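Local coordinates for protein Sfrice_029225 (Spodoptera frugiperda, PDB 6I50) that is a trimeric cytokine of the tumour necrosis factor family and probably acts by binding a TNF-type receptor, at residues L28-H33 against A141-S146; H65-Y70 against L129-R134; D83-V88 against N119-A124. One frame throughout, in Å; residues are numbered along the deposited sequence.

Interaction 1 of 3, residues L28-H33 against A141-S146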
# COMPACT_ATOMS: atom_id res chain seq x y z
N LEU A 28 10.78 15.17 -14.26
CA LEU A 28 9.41 15.68 -14.32
C LEU A 28 8.81 15.46 -15.71
O LEU A 28 9.41 15.86 -16.72
CB LEU A 28 9.39 17.16 -13.96
CG LEU A 28 8.04 17.84 -13.72
CD1 LEU A 28 7.37 17.29 -12.48
CD2 LEU A 28 8.21 19.35 -13.61
N VAL A 29 7.63 14.85 -15.76
CA VAL A 29 6.95 14.53 -17.00
C VAL A 29 5.53 15.08 -16.94
O VAL A 29 4.82 14.85 -15.95
CB VAL A 29 6.92 13.02 -17.27
CG1 VAL A 29 6.09 12.70 -18.51
CG2 VAL A 29 8.34 12.48 -17.44
N ARG A 30 5.11 15.79 -17.99
CA ARG A 30 3.73 16.21 -18.15
C ARG A 30 2.97 15.11 -18.88
O ARG A 30 3.40 14.65 -19.94
CB ARG A 30 3.63 17.53 -18.93
CG ARG A 30 2.34 18.30 -18.68
CD ARG A 30 2.03 19.27 -19.82
NE ARG A 30 2.23 20.67 -19.43
CZ ARG A 30 1.29 21.45 -18.89
NH1 ARG A 30 1.57 22.71 -18.57
NH2 ARG A 30 0.08 20.98 -18.67
N VAL A 31 1.84 14.70 -18.31
CA VAL A 31 1.00 13.66 -18.89
C VAL A 31 -0.27 14.32 -19.40
O VAL A 31 -1.02 14.92 -18.62
CB VAL A 31 0.68 12.55 -17.88
CG1 VAL A 31 -0.30 11.55 -18.48
CG2 VAL A 31 1.96 11.85 -17.43
N SER A 32 -0.51 14.22 -20.71
CA SER A 32 -1.65 14.87 -21.31
C SER A 32 -2.95 14.17 -20.93
O SER A 32 -2.96 13.00 -20.51
CB SER A 32 -1.51 14.90 -22.83
OG SER A 32 -0.31 15.55 -23.21
N HIS A 33 -4.06 14.89 -21.06
CA HIS A 33 -5.37 14.34 -20.77
C HIS A 33 -5.60 13.05 -21.55
O HIS A 33 -5.41 13.01 -22.78
CB HIS A 33 -6.46 15.36 -21.10
CG HIS A 33 -7.85 14.91 -20.76
ND1 HIS A 33 -8.82 14.69 -21.71
CD2 HIS A 33 -8.42 14.62 -19.56
CE1 HIS A 33 -9.93 14.29 -21.11
NE2 HIS A 33 -9.71 14.24 -19.81
N ALA A 141 -7.74 13.73 -14.61
CA ALA A 141 -7.95 15.03 -15.21
C ALA A 141 -6.72 15.42 -16.02
O ALA A 141 -5.62 14.90 -15.81
CB ALA A 141 -8.24 16.11 -14.16
N GLY A 142 -6.93 16.34 -16.95
CA GLY A 142 -5.90 16.64 -17.92
C GLY A 142 -4.70 17.33 -17.32
O GLY A 142 -4.80 18.13 -16.38
N ASP A 143 -3.53 17.00 -17.87
CA ASP A 143 -2.30 17.74 -17.65
C ASP A 143 -1.92 17.85 -16.18
O ASP A 143 -2.13 18.88 -15.54
CB ASP A 143 -2.42 19.12 -18.28
CG ASP A 143 -2.39 19.05 -19.80
OD1 ASP A 143 -3.01 18.12 -20.36
OD2 ASP A 143 -1.74 19.91 -20.42
N ARG A 144 -1.37 16.77 -15.65
CA ARG A 144 -0.72 16.76 -14.36
C ARG A 144 0.74 16.39 -14.58
O ARG A 144 1.08 15.67 -15.52
CB ARG A 144 -1.38 15.77 -13.39
CG ARG A 144 -2.85 16.05 -13.13
CD ARG A 144 -3.04 17.34 -12.36
NE ARG A 144 -4.37 17.43 -11.76
CZ ARG A 144 -5.42 18.03 -12.32
NH1 ARG A 144 -6.58 18.07 -11.68
NH2 ARG A 144 -5.31 18.59 -13.52
N HIS A 145 1.61 16.91 -13.71
CA HIS A 145 3.03 16.61 -13.76
C HIS A 145 3.39 15.62 -12.67
O HIS A 145 2.96 15.77 -11.52
CB HIS A 145 3.86 17.88 -13.61
CG HIS A 145 3.63 18.90 -14.68
ND1 HIS A 145 2.49 19.67 -14.73
CD2 HIS A 145 4.38 19.26 -15.74
CE1 HIS A 145 2.56 20.48 -15.78
NE2 HIS A 145 3.69 20.24 -16.41
N SER A 146 4.19 14.62 -13.03
CA SER A 146 4.65 13.62 -12.08
C SER A 146 6.15 13.41 -12.25
O SER A 146 6.72 13.69 -13.31
CB SER A 146 3.91 12.28 -12.27
OG SER A 146 3.87 11.91 -13.64
O HOH W 1 -1.26 21.71 -16.70

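Interaction 2 of 3, residues H65-Y70 against L129-R134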
# COMPACT_ATOMS: atom_id res chain seq x y z
N HIS A 65 0.06 -12.15 -19.15
CA HIS A 65 0.11 -13.36 -19.95
C HIS A 65 -0.49 -14.59 -19.27
O HIS A 65 -0.61 -15.63 -19.92
CB HIS A 65 1.56 -13.68 -20.35
CG HIS A 65 2.22 -12.59 -21.13
ND1 HIS A 65 1.85 -12.28 -22.42
CD2 HIS A 65 3.21 -11.74 -20.80
CE1 HIS A 65 2.59 -11.27 -22.85
NE2 HIS A 65 3.43 -10.93 -21.89
N HIS A 66 -0.86 -14.49 -17.99
CA HIS A 66 -1.36 -15.63 -17.24
C HIS A 66 -2.55 -15.20 -16.41
O HIS A 66 -2.47 -14.22 -15.66
CB HIS A 66 -0.27 -16.22 -16.34
CG HIS A 66 1.01 -16.49 -17.05
ND1 HIS A 66 1.97 -15.53 -17.24
CD2 HIS A 66 1.48 -17.62 -17.63
CE1 HIS A 66 2.99 -16.06 -17.91
NE2 HIS A 66 2.71 -17.33 -18.15
N THR A 67 -3.64 -15.95 -16.52
CA THR A 67 -4.85 -15.64 -15.77
C THR A 67 -4.69 -16.01 -14.30
O THR A 67 -4.14 -17.06 -13.96
CB THR A 67 -6.03 -16.40 -16.37
OG1 THR A 67 -6.20 -16.01 -17.74
CG2 THR A 67 -7.31 -16.13 -15.60
N GLY A 68 -5.15 -15.13 -13.42
CA GLY A 68 -5.13 -15.44 -12.00
C GLY A 68 -5.47 -14.23 -11.17
O GLY A 68 -5.82 -13.16 -11.68
N VAL A 69 -5.37 -14.42 -9.86
CA VAL A 69 -5.52 -13.31 -8.91
C VAL A 69 -4.13 -12.77 -8.61
O VAL A 69 -3.24 -13.52 -8.19
CB VAL A 69 -6.23 -13.76 -7.63
CG1 VAL A 69 -6.27 -12.62 -6.61
CG2 VAL A 69 -7.64 -14.21 -7.95
N TYR A 70 -3.94 -11.48 -8.86
CA TYR A 70 -2.67 -10.79 -8.69
C TYR A 70 -2.79 -9.74 -7.60
O TYR A 70 -3.81 -9.06 -7.50
CB TYR A 70 -2.23 -10.05 -9.96
CG TYR A 70 -1.78 -10.89 -11.12
CD1 TYR A 70 -2.68 -11.64 -11.86
CD2 TYR A 70 -0.45 -10.90 -11.50
CE1 TYR A 70 -2.28 -12.39 -12.94
CE2 TYR A 70 -0.03 -11.64 -12.58
CZ TYR A 70 -0.94 -12.39 -13.29
OH TYR A 70 -0.50 -13.12 -14.37
N LEU A 129 -7.06 -10.90 -13.00
CA LEU A 129 -6.58 -10.48 -14.31
C LEU A 129 -6.57 -11.68 -15.25
O LEU A 129 -6.26 -12.80 -14.84
CB LEU A 129 -5.18 -9.88 -14.23
CG LEU A 129 -5.02 -8.71 -13.26
CD1 LEU A 129 -3.56 -8.29 -13.16
CD2 LEU A 129 -5.87 -7.52 -13.69
N LYS A 130 -6.91 -11.44 -16.52
CA LYS A 130 -6.90 -12.48 -17.54
C LYS A 130 -5.67 -12.37 -18.42
O LYS A 130 -5.18 -11.27 -18.70
CB LYS A 130 -8.14 -12.39 -18.44
CG LYS A 130 -9.46 -12.61 -17.74
CD LYS A 130 -10.58 -12.85 -18.74
CE LYS A 130 -10.40 -14.18 -19.45
NZ LYS A 130 -11.70 -14.70 -19.96
N ALA A 131 -5.17 -13.52 -18.87
CA ALA A 131 -4.21 -13.54 -19.96
C ALA A 131 -4.74 -12.68 -21.10
O ALA A 131 -5.91 -12.78 -21.48
CB ALA A 131 -3.95 -14.97 -20.43
N GLY A 132 -3.88 -11.81 -21.63
CA GLY A 132 -4.27 -10.89 -22.67
C GLY A 132 -4.72 -9.52 -22.19
O GLY A 132 -4.89 -8.61 -23.01
N ASP A 133 -4.93 -9.35 -20.88
CA ASP A 133 -5.25 -8.03 -20.36
C ASP A 133 -4.08 -7.07 -20.56
O ASP A 133 -2.92 -7.46 -20.47
CB ASP A 133 -5.57 -8.09 -18.87
CG ASP A 133 -6.96 -8.62 -18.57
OD1 ASP A 133 -7.73 -8.91 -19.51
OD2 ASP A 133 -7.29 -8.73 -17.37
N ARG A 134 -4.41 -5.81 -20.82
CA ARG A 134 -3.46 -4.71 -20.73
C ARG A 134 -3.88 -3.79 -19.59
O ARG A 134 -5.07 -3.54 -19.39
CB ARG A 134 -3.38 -3.92 -22.04
CG ARG A 134 -2.34 -4.45 -23.02
CD ARG A 134 -2.68 -5.84 -23.53
NE ARG A 134 -1.91 -6.17 -24.73
CZ ARG A 134 -2.10 -7.25 -25.47
NH1 ARG A 134 -3.03 -8.14 -25.14
NH2 ARG A 134 -1.36 -7.46 -26.56

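Interaction 3 of 3, residues D83-V88 against N119-A124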
# COMPACT_ATOMS: atom_id res chain seq x y z
N ASP A 83 -5.10 21.46 -7.23
CA ASP A 83 -5.61 21.11 -5.91
C ASP A 83 -5.84 19.61 -5.77
O ASP A 83 -5.65 19.06 -4.69
CB ASP A 83 -6.90 21.87 -5.62
CG ASP A 83 -6.66 23.32 -5.24
OD1 ASP A 83 -5.50 23.68 -4.95
OD2 ASP A 83 -7.64 24.09 -5.22
N THR A 84 -6.25 18.95 -6.85
CA THR A 84 -6.56 17.53 -6.83
C THR A 84 -5.69 16.79 -7.85
O THR A 84 -5.58 17.22 -9.00
CB THR A 84 -8.04 17.28 -7.14
OG1 THR A 84 -8.85 17.93 -6.16
CG2 THR A 84 -8.34 15.79 -7.15
N ILE A 85 -5.08 15.70 -7.41
CA ILE A 85 -4.37 14.78 -8.28
C ILE A 85 -4.97 13.40 -8.06
O ILE A 85 -5.28 13.02 -6.92
CB ILE A 85 -2.85 14.80 -8.03
CG1 ILE A 85 -2.53 14.70 -6.53
CG2 ILE A 85 -2.23 16.08 -8.58
CD1 ILE A 85 -2.19 13.31 -6.06
N SER A 86 -5.16 12.66 -9.15
CA SER A 86 -5.81 11.36 -9.05
C SER A 86 -5.45 10.54 -10.28
O SER A 86 -5.32 11.09 -11.38
CB SER A 86 -7.33 11.53 -8.92
OG SER A 86 -8.00 10.27 -8.88
N TRP A 87 -5.28 9.24 -10.08
CA TRP A 87 -5.06 8.32 -11.18
C TRP A 87 -6.05 7.17 -11.13
O TRP A 87 -6.65 6.87 -10.09
CB TRP A 87 -3.61 7.78 -11.21
CG TRP A 87 -3.14 7.04 -9.98
CD1 TRP A 87 -2.27 7.52 -9.04
CD2 TRP A 87 -3.45 5.70 -9.60
NE1 TRP A 87 -2.03 6.55 -8.08
CE2 TRP A 87 -2.74 5.42 -8.40
CE3 TRP A 87 -4.25 4.69 -10.15
CZ2 TRP A 87 -2.83 4.20 -7.75
CZ3 TRP A 87 -4.34 3.48 -9.50
CH2 TRP A 87 -3.64 3.24 -8.30
N VAL A 88 -6.23 6.53 -12.29
CA VAL A 88 -7.06 5.34 -12.44
C VAL A 88 -6.24 4.27 -13.15
O VAL A 88 -5.42 4.57 -14.02
CB VAL A 88 -8.36 5.62 -13.21
CG1 VAL A 88 -9.36 6.36 -12.32
CG2 VAL A 88 -8.08 6.42 -14.47
N ASN A 119 3.29 15.00 -3.93
CA ASN A 119 2.32 14.09 -3.31
C ASN A 119 2.40 12.76 -4.04
O ASN A 119 2.15 12.71 -5.25
CB ASN A 119 0.89 14.64 -3.40
CG ASN A 119 0.59 15.64 -2.32
OD1 ASN A 119 0.45 15.27 -1.15
ND2 ASN A 119 0.45 16.90 -2.70
N SER A 120 2.73 11.69 -3.32
CA SER A 120 2.71 10.35 -3.90
C SER A 120 1.34 9.72 -3.63
O SER A 120 0.81 9.82 -2.52
CB SER A 120 3.84 9.49 -3.33
OG SER A 120 3.80 9.41 -1.91
N CYS A 121 0.76 9.11 -4.66
CA CYS A 121 -0.57 8.52 -4.56
C CYS A 121 -0.41 7.03 -4.81
O CYS A 121 -0.13 6.61 -5.94
CB CYS A 121 -1.53 9.15 -5.57
SG CYS A 121 -3.29 9.20 -5.06
N PHE A 122 -0.58 6.23 -3.75
CA PHE A 122 -0.36 4.79 -3.79
C PHE A 122 -1.67 4.05 -3.58
O PHE A 122 -2.49 4.44 -2.73
CB PHE A 122 0.65 4.37 -2.71
CG PHE A 122 0.88 2.88 -2.64
CD1 PHE A 122 -0.02 2.05 -1.97
CD2 PHE A 122 1.99 2.32 -3.24
CE1 PHE A 122 0.18 0.68 -1.93
CE2 PHE A 122 2.21 0.95 -3.20
CZ PHE A 122 1.30 0.13 -2.55
N SER A 123 -1.87 2.96 -4.32
CA SER A 123 -2.94 2.03 -4.01
C SER A 123 -2.55 0.63 -4.47
O SER A 123 -1.66 0.46 -5.30
CB SER A 123 -4.28 2.44 -4.65
OG SER A 123 -5.36 1.72 -4.06
N ALA A 124 -3.23 -0.36 -3.91
CA ALA A 124 -2.94 -1.76 -4.22
C ALA A 124 -4.17 -2.59 -3.88
O ALA A 124 -4.99 -2.21 -3.05
CB ALA A 124 -1.71 -2.26 -3.45

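Interaction 1 of 3, residues L28-H33 against A141-S146
Leu28 lays CD1 against CB of His145, 3.7 Å away, where strand 28-31 joins strand 144-161 in antiparallel pairing within the jelly-roll beta sandwich of the TNF fold. Val29 follows as a hydrogen-bonded pair with Ser146: Val29 N donates to Ser146 O (2.9 Å), and Ser146 N returns a bond to Val29 O. The Val29 side chain turns to the same face of the sheet as those of Val31 and Ser146, where Thr12, Met148 and His37 pack.

Arg30 and His145 share the other face as a non-hydrogen-bonded pair. Arg30 CG sits over the imidazole face in a CH-pi contact, 3.6 Å from the ring centroid. The chain bends at chi3 (-108°), which turns NE off the line of the chain; His145 CE1 lies over the centre of the guanidinium, the two planes 64° apart. NH2 of Arg30 makes a salt bridge with OD2 of Asp143 at 2.7 Å. An alanine in place of His145 would probably deprive the Arg30 chain of the ring it rests on and let the guanidinium swing more freely from Asp143.

Val31 N bonds to Arg144 O (3.1 Å). Both Asp143 and Arg144 face Val31, a G1 beta bulge in which Asp143 has a positive phi of 57°. Beyond the strand, the backbone N of His33 makes a weak hydrogen bond to Asp143 OD1 at 3.5 Å, so OD1 adds a weak contact to the salt bridge made by OD2. The His33 ring extends past it, placing CD2 3.5 Å from Gly142 N.

Interaction 2 of 3, residues H65-Y70 against L129-R134
Tyr70 and Leu129 pack side chain against side chain, crossing at about a right angle, where strands 68-80 and 117-129 of the TNF jelly roll end their antiparallel pairing and a type II beta turn from Lys130 to Asp133 begins. Along the tyrosine, CB lies 3.9 Å from Leu129 CD1. CG is near the same methyl, and CD1 of the ring comes to 3.7 Å from it. One atom further, CE1 is 4.0 Å from Leu129 CB. At the tip, OH donates to His66 O (2.6 Å); that oxygen lies in the ring plane, while the hydroxyl is tilted 20° from the carbonyl plane. This bond ties the tip back to its own segment and so is likely to limit movement of the ring beside the leucine. Leu157 packs on both side chains, while Val69, whose side chain starts away from segment 129-134, touches Trp45 of a second subunit.

The backbones meet at Gly68 and Leu129, a hydrogen-bonded pair: Gly68 N donates to Leu129 O at 2.9 Å, and Leu129 N to Gly68 O at the same separation. The turn then closes through Asp133 N to Lys130 O. Gly132 has a phi of 94°, a value at which a CB would jam against the preceding carbonyl oxygen. Inside the loop, Lys130 N donates to Asp133 OD2 from above the carboxylate plane; the same oxygen forms a salt bridge with Arg91, so the acidic group is held by backbone and side chain alike.

Thr67 joins the turn from the other segment. Its OG1, anti to the carbonyl carbon (chi1 -60°), accepts a nearly straight bond from Ala131 N at 2.9 Å. Beside it, Ala131 CB rests 3.4 Å from His65 O.

Interaction 3 of 3, residues D83-V88 against N119-A124
The buried core between the two sheets of the TNF jelly roll is bridged here by Trp87, which reaches from strand 84-92 of one sheet to strand 117-129 of the other. The short strands run in nearly the same direction, 31° apart, and approach to 8.3 Å, too far for backbone pairing, so side chains make the connection.

Trp87 CG occupies the crowded position between the backbone N and the carbonyl carbon (chi1 58°). NE1 donates to Cys121 O at 2.9 Å in an almost straight bond. The oxygen lies close to the indole plane, whereas the donor stands well above the carbonyl plane, 54° out of it. This bond satisfies the polar atom of an otherwise apolar ring deep in the core and is likely to resist rotation of the indole. The edge of the ring continues along the strand: CZ2 is 3.8 Å from Ser123 N, and CH2 equally far from Ser123 CB. Val74, Ile76 and Tyr78 of strand 68-80 pack on the same tryptophan.

Cys121 meets the other end of that edge. Its CB is 3.6 Å from Trp87 NE1, and its SG lies obliquely to the five-membered ring in a sulfur-aromatic contact. That sulfur forms the disulfide with Cys105 on strand 100-108, the neighbour of strand 84-92, so a covalent link between the sheets runs beside the indole.

Two polar side chains of the facing strand bond to other chains: Ser123 OG to Gln75 of a second subunit and Asn119 OD1 to Ser108 N of a third; Phe122, whose side chain starts away from strand 84-92, meets Phe122 of both edge-to-face. Ile85 completes the core contact, with CD1 4.2 Å from Cys121 CB.

In the fold
Interactions 1 and 3 adjoin, with centres about 12 Å apart; Arg144 NH1 of interaction 1 probably hydrogen-bonds to Thr84 O of interaction 3, at 3.0 Å, tying the bulged start of strand 144-161 to the strand that carries Trp87. Interaction 2 lies across the chain's centre from both, its centre about 28 Å from that of interaction 1 and 24 Å from that of interaction 3, whose nearest atoms are about 7 Å away. All three reach one sheet, through strands 144-161, 68-80 and 117-129. Along the chain they nest: interaction 3 within the loop closed by interaction 2, and that within the loop closed by interaction 1.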